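Local coordinates for CBS domain-containing protein CBSX1, chloroplastic (PDB 4GQW), which probably regulates chloroplast thioredoxins through its pair of CBS domains, at residues R37-P42 / Y116-V121; T12-L17 / E46-V51. All blocks are in the same frame, centred on the assembly; numbering follows the deposited sequence.

From the N terminus, residues 12-17 come first and pair with 46-51 in contact 2, closing a loop that holds helix 26-35 and strand 40-44. Residues 37-42 lie within that loop and reach forward to 116-121 in contact 1, so the two closures cross along the chain. Both contacts link the two sheets of the chain: contact 1 joins strand 40-44 to strand 118-122, and contact 2 joins the turn after strand 12-13, which lies beside 128-133, to the loop between strands 40-44 and 50-55. Leu50 links them through packing against Pro42 and Pro120. Together they tie the halves of the CBS pair at its centre and toward its surface.

Contact 1: residues R37-P42 / Y116-V121; sequences RITGFP and YRRLPV
The guanidinium of Arg118 reaches across to Thr39 and Gly40, and the closest approaches are polar. Its NH2 comes 2.5 Å from Thr39 OG1, but the angle is too poor for a hydrogen bond, and the group meets the hydroxyl obliquely in a close polar contact only. NH1 lies 3.6 Å from Gly40 O, a looser polar approach to the backbone. The arginine chain bends at its third torsion (chi3 -119°), which turns the guanidinium along the start of strand 40-44.

Steric fit supplies the rest. A beta carbon at Gly40 would stand only 3.2 Å from Arg118 NH2, so the glycine suits the close passage of the arginine. Replacing Arg118 by alanine would remove the guanidinium and would probably leave the Thr39 hydroxyl without this close partner and open a gap beside Gly40.

Phe41 turns from this interface to pack on Ala29, Leu32 and Leu33 of helix 26-35, while Pro42 and Pro120 both rest on Leu50 of strand 50-55. Arg117, next to the bridging arginine, forms a salt bridge with Asp56 of the second subunit. The contact thus joins strands of the two CBS repeats near the centre of the chain.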
# COMPACT_ATOMS: atom_id res chain seq x y z
N ARG A 37 -2.74 -8.93 3.03
CA ARG A 37 -2.91 -7.48 3.13
C ARG A 37 -1.94 -6.69 2.24
O ARG A 37 -1.32 -5.74 2.70
CB ARG A 37 -2.73 -7.02 4.58
CG ARG A 37 -3.86 -7.40 5.52
CD ARG A 37 -5.13 -6.64 5.20
NE ARG A 37 -6.08 -6.66 6.31
CZ ARG A 37 -7.26 -6.06 6.29
NH1 ARG A 37 -7.66 -5.40 5.22
NH2 ARG A 37 -8.05 -6.12 7.36
N ILE A 38 -1.82 -7.08 0.98
CA ILE A 38 -0.88 -6.43 0.08
C ILE A 38 -1.54 -5.90 -1.19
O ILE A 38 -2.70 -6.21 -1.47
CB ILE A 38 0.27 -7.36 -0.31
CG1 ILE A 38 -0.27 -8.76 -0.60
CG2 ILE A 38 1.30 -7.41 0.80
CD1 ILE A 38 0.80 -9.79 -0.86
N THR A 39 -0.80 -5.10 -1.95
CA THR A 39 -1.32 -4.48 -3.16
C THR A 39 -0.69 -5.07 -4.42
O THR A 39 -1.09 -4.74 -5.53
CB THR A 39 -1.09 -2.97 -3.16
OG1 THR A 39 0.30 -2.69 -3.33
CG2 THR A 39 -1.57 -2.37 -1.85
N GLY A 40 0.31 -5.93 -4.23
CA GLY A 40 0.97 -6.57 -5.35
C GLY A 40 2.12 -7.47 -4.95
O GLY A 40 2.51 -7.50 -3.79
N PHE A 41 2.65 -8.21 -5.92
CA PHE A 41 3.81 -9.05 -5.69
C PHE A 41 4.81 -8.95 -6.83
O PHE A 41 4.47 -8.50 -7.92
CB PHE A 41 3.44 -10.53 -5.55
CG PHE A 41 1.97 -10.79 -5.44
CD1 PHE A 41 1.40 -11.04 -4.21
CD2 PHE A 41 1.17 -10.83 -6.57
CE1 PHE A 41 0.06 -11.30 -4.10
CE2 PHE A 41 -0.17 -11.08 -6.47
CZ PHE A 41 -0.73 -11.33 -5.23
N PRO A 42 6.05 -9.38 -6.56
CA PRO A 42 7.00 -9.65 -7.64
C PRO A 42 6.68 -11.00 -8.26
O PRO A 42 6.18 -11.90 -7.58
CB PRO A 42 8.34 -9.71 -6.91
CG PRO A 42 7.98 -10.15 -5.54
CD PRO A 42 6.68 -9.48 -5.24
N TYR A 116 7.99 5.40 -7.00
CA TYR A 116 8.13 3.99 -6.64
C TYR A 116 8.20 3.82 -5.13
O TYR A 116 8.98 4.49 -4.45
CB TYR A 116 9.36 3.37 -7.28
CG TYR A 116 9.37 3.42 -8.79
CD1 TYR A 116 8.68 2.48 -9.54
CD2 TYR A 116 10.06 4.41 -9.47
CE1 TYR A 116 8.68 2.53 -10.93
CE2 TYR A 116 10.07 4.47 -10.85
CZ TYR A 116 9.38 3.53 -11.57
OH TYR A 116 9.38 3.58 -12.94
N ARG A 117 7.37 2.93 -4.59
CA ARG A 117 7.43 2.60 -3.18
C ARG A 117 8.18 1.30 -2.95
O ARG A 117 8.68 1.06 -1.86
CB ARG A 117 6.02 2.47 -2.59
CG ARG A 117 5.34 3.79 -2.30
CD ARG A 117 4.11 3.57 -1.43
NE ARG A 117 3.49 4.82 -1.03
CZ ARG A 117 2.29 5.22 -1.42
NH1 ARG A 117 1.57 4.45 -2.23
NH2 ARG A 117 1.80 6.38 -1.01
N ARG A 118 8.26 0.46 -3.98
CA ARG A 118 8.87 -0.85 -3.84
C ARG A 118 9.91 -1.14 -4.91
O ARG A 118 9.65 -0.96 -6.10
CB ARG A 118 7.80 -1.95 -3.88
CG ARG A 118 6.62 -1.71 -2.95
CD ARG A 118 5.68 -2.90 -2.96
NE ARG A 118 4.34 -2.54 -3.43
CZ ARG A 118 3.62 -3.28 -4.26
NH1 ARG A 118 4.11 -4.43 -4.72
NH2 ARG A 118 2.41 -2.89 -4.63
N LEU A 119 11.08 -1.59 -4.48
CA LEU A 119 12.13 -2.01 -5.40
C LEU A 119 12.56 -3.44 -5.10
O LEU A 119 12.94 -3.75 -3.98
CB LEU A 119 13.34 -1.08 -5.29
CG LEU A 119 13.20 0.34 -5.83
CD1 LEU A 119 14.52 1.08 -5.67
CD2 LEU A 119 12.79 0.31 -7.29
N PRO A 120 12.49 -4.31 -6.11
CA PRO A 120 12.94 -5.70 -5.96
C PRO A 120 14.45 -5.80 -5.76
O PRO A 120 15.23 -5.06 -6.38
CB PRO A 120 12.52 -6.35 -7.28
CG PRO A 120 12.37 -5.22 -8.23
CD PRO A 120 11.87 -4.07 -7.42
N VAL A 121 14.86 -6.72 -4.90
CA VAL A 121 16.26 -6.93 -4.58
C VAL A 121 16.70 -8.30 -5.05
O VAL A 121 16.18 -9.32 -4.59
CB VAL A 121 16.53 -6.83 -3.07
CG1 VAL A 121 18.02 -6.85 -2.80
CG2 VAL A 121 15.90 -5.57 -2.51

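Contact 2: residues T12-L17 / E46-V51; sequences TKKEDL and EDWKLV
Lys14 lays its aliphatic chain and ammonium group over one face of the Trp48 indole, and this pair carries the contact. The tight part is the stack itself. Lys14 CE sits 3.4 Å from the centroid of the six-membered ring of Trp48, 4° off the ring normal, a CH-pi contact almost directly above the benzo ring. Lys14 NZ lies farther along, 4.1 Å from the centroid of the five-membered ring of Trp48 and 15° off its normal, in cation-pi geometry. Nearer the backbone, Lys14 CG comes within 3.9 Å of Trp48 CZ3. With CG anti to the backbone N (chi1 175°) and every later torsion extended, the lysine runs straight out across the indole and spans both rings.

Beyond this pair the segments stand apart: the CA atoms of Lys14 and Trp48 are 10.3 Å from each other, and Leu17, though pointing toward 46-51, stops short and packs on Ile131 of strand 128-133. Glu15 and Asp16 on one segment, and Glu46 and Asp47 on the other, are exposed to solvent, with Glu46 salt-bridged to Lys21. A type I turn from Lys14 to Leu17 is closed by Leu17 N bonding to Lys14 O at 3.0 Å, and Trp48, in a left-handed backbone conformation in the hairpin loop, has a backbone hydrogen bond with Leu128.

The electron-rich face of the indole probably helps to stabilise the ammonium charge, while the lysine methylenes cover part of the aromatic surface; a partly exposed link between turn and hairpin is thus made without a carboxylate partner across the interface.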
# COMPACT_ATOMS: atom_id res chain seq x y z
N THR A 12 13.02 -6.47 2.85
CA THR A 12 12.17 -7.56 3.29
C THR A 12 12.76 -8.88 2.79
O THR A 12 12.93 -9.07 1.58
CB THR A 12 10.73 -7.41 2.78
OG1 THR A 12 10.22 -6.12 3.16
CG2 THR A 12 9.84 -8.49 3.38
N LYS A 13 13.07 -9.78 3.72
CA LYS A 13 13.79 -11.01 3.40
C LYS A 13 12.97 -11.97 2.54
O LYS A 13 11.75 -11.86 2.46
CB LYS A 13 14.24 -11.71 4.69
CG LYS A 13 14.64 -10.76 5.81
CD LYS A 13 15.82 -9.88 5.41
CE LYS A 13 16.15 -8.89 6.52
NZ LYS A 13 17.28 -8.00 6.13
N LYS A 14 13.66 -12.92 1.91
CA LYS A 14 13.05 -13.84 0.94
C LYS A 14 11.92 -14.69 1.50
O LYS A 14 10.86 -14.82 0.88
CB LYS A 14 14.11 -14.75 0.33
CG LYS A 14 13.53 -15.81 -0.60
CD LYS A 14 14.61 -16.73 -1.15
CE LYS A 14 14.01 -17.84 -1.99
NZ LYS A 14 15.06 -18.72 -2.58
N GLU A 15 12.15 -15.30 2.67
CA GLU A 15 11.16 -16.19 3.27
C GLU A 15 9.88 -15.43 3.58
O GLU A 15 8.78 -15.96 3.46
CB GLU A 15 11.72 -16.81 4.54
CG GLU A 15 13.19 -17.15 4.48
CD GLU A 15 13.96 -16.59 5.66
OE1 GLU A 15 13.39 -15.76 6.40
OE2 GLU A 15 15.13 -16.99 5.86
N ASP A 16 10.05 -14.17 3.97
CA ASP A 16 8.94 -13.32 4.39
C ASP A 16 8.29 -12.61 3.20
O ASP A 16 7.48 -11.70 3.38
CB ASP A 16 9.43 -12.30 5.41
CG ASP A 16 10.27 -12.93 6.50
OD1 ASP A 16 10.80 -14.04 6.27
OD2 ASP A 16 10.41 -12.32 7.58
N LEU A 17 8.66 -13.03 2.00
CA LEU A 17 8.07 -12.47 0.79
C LEU A 17 6.86 -13.28 0.36
O LEU A 17 6.75 -14.47 0.64
CB LEU A 17 9.09 -12.44 -0.35
CG LEU A 17 10.22 -11.41 -0.29
CD1 LEU A 17 11.08 -11.52 -1.53
CD2 LEU A 17 9.65 -10.01 -0.16
N GLU A 46 10.44 -20.50 -12.09
CA GLU A 46 10.62 -21.69 -11.26
C GLU A 46 12.02 -21.74 -10.65
O GLU A 46 12.25 -22.41 -9.65
CB GLU A 46 10.34 -22.95 -12.07
CG GLU A 46 9.03 -22.92 -12.85
CD GLU A 46 7.81 -22.80 -11.96
OE1 GLU A 46 7.89 -23.20 -10.78
OE2 GLU A 46 6.77 -22.30 -12.45
N ASP A 47 12.94 -21.00 -11.26
CA ASP A 47 14.31 -20.92 -10.77
C ASP A 47 14.48 -19.70 -9.86
O ASP A 47 15.60 -19.26 -9.61
CB ASP A 47 15.30 -20.85 -11.94
CG ASP A 47 15.24 -22.09 -12.82
OD1 ASP A 47 15.24 -21.94 -14.06
OD2 ASP A 47 15.18 -23.21 -12.27
N TRP A 48 13.36 -19.18 -9.37
CA TRP A 48 13.33 -18.05 -8.45
C TRP A 48 13.99 -16.78 -8.98
O TRP A 48 14.48 -15.95 -8.22
CB TRP A 48 13.93 -18.43 -7.09
CG TRP A 48 12.90 -18.81 -6.09
CD1 TRP A 48 12.40 -20.06 -5.87
CD2 TRP A 48 12.22 -17.94 -5.17
NE1 TRP A 48 11.46 -20.03 -4.87
CE2 TRP A 48 11.33 -18.74 -4.42
CE3 TRP A 48 12.29 -16.57 -4.92
CZ2 TRP A 48 10.52 -18.20 -3.43
CZ3 TRP A 48 11.48 -16.05 -3.93
CH2 TRP A 48 10.61 -16.86 -3.20
N LYS A 49 14.00 -16.63 -10.30
CA LYS A 49 14.51 -15.41 -10.91
C LYS A 49 13.36 -14.45 -11.22
O LYS A 49 12.33 -14.85 -11.77
CB LYS A 49 15.29 -15.74 -12.19
CG LYS A 49 16.52 -16.58 -11.94
CD LYS A 49 17.31 -16.81 -13.22
CE LYS A 49 18.58 -17.60 -12.94
NZ LYS A 49 19.36 -17.90 -14.17
N LEU A 50 13.55 -13.19 -10.86
CA LEU A 50 12.53 -12.17 -11.05
C LEU A 50 12.15 -12.04 -12.52
O LEU A 50 13.02 -11.88 -13.38
CB LEU A 50 13.02 -10.82 -10.53
CG LEU A 50 12.01 -9.67 -10.52
CD1 LEU A 50 10.98 -9.89 -9.43
CD2 LEU A 50 12.72 -8.34 -10.34
N VAL A 51 10.86 -12.13 -12.81
CA VAL A 51 10.41 -12.07 -14.19
C VAL A 51 9.42 -10.93 -14.41
O VAL A 51 9.12 -10.56 -15.54
CB VAL A 51 9.83 -13.42 -14.66
CG1 VAL A 51 8.42 -13.62 -14.14
CG2 VAL A 51 9.85 -13.52 -16.18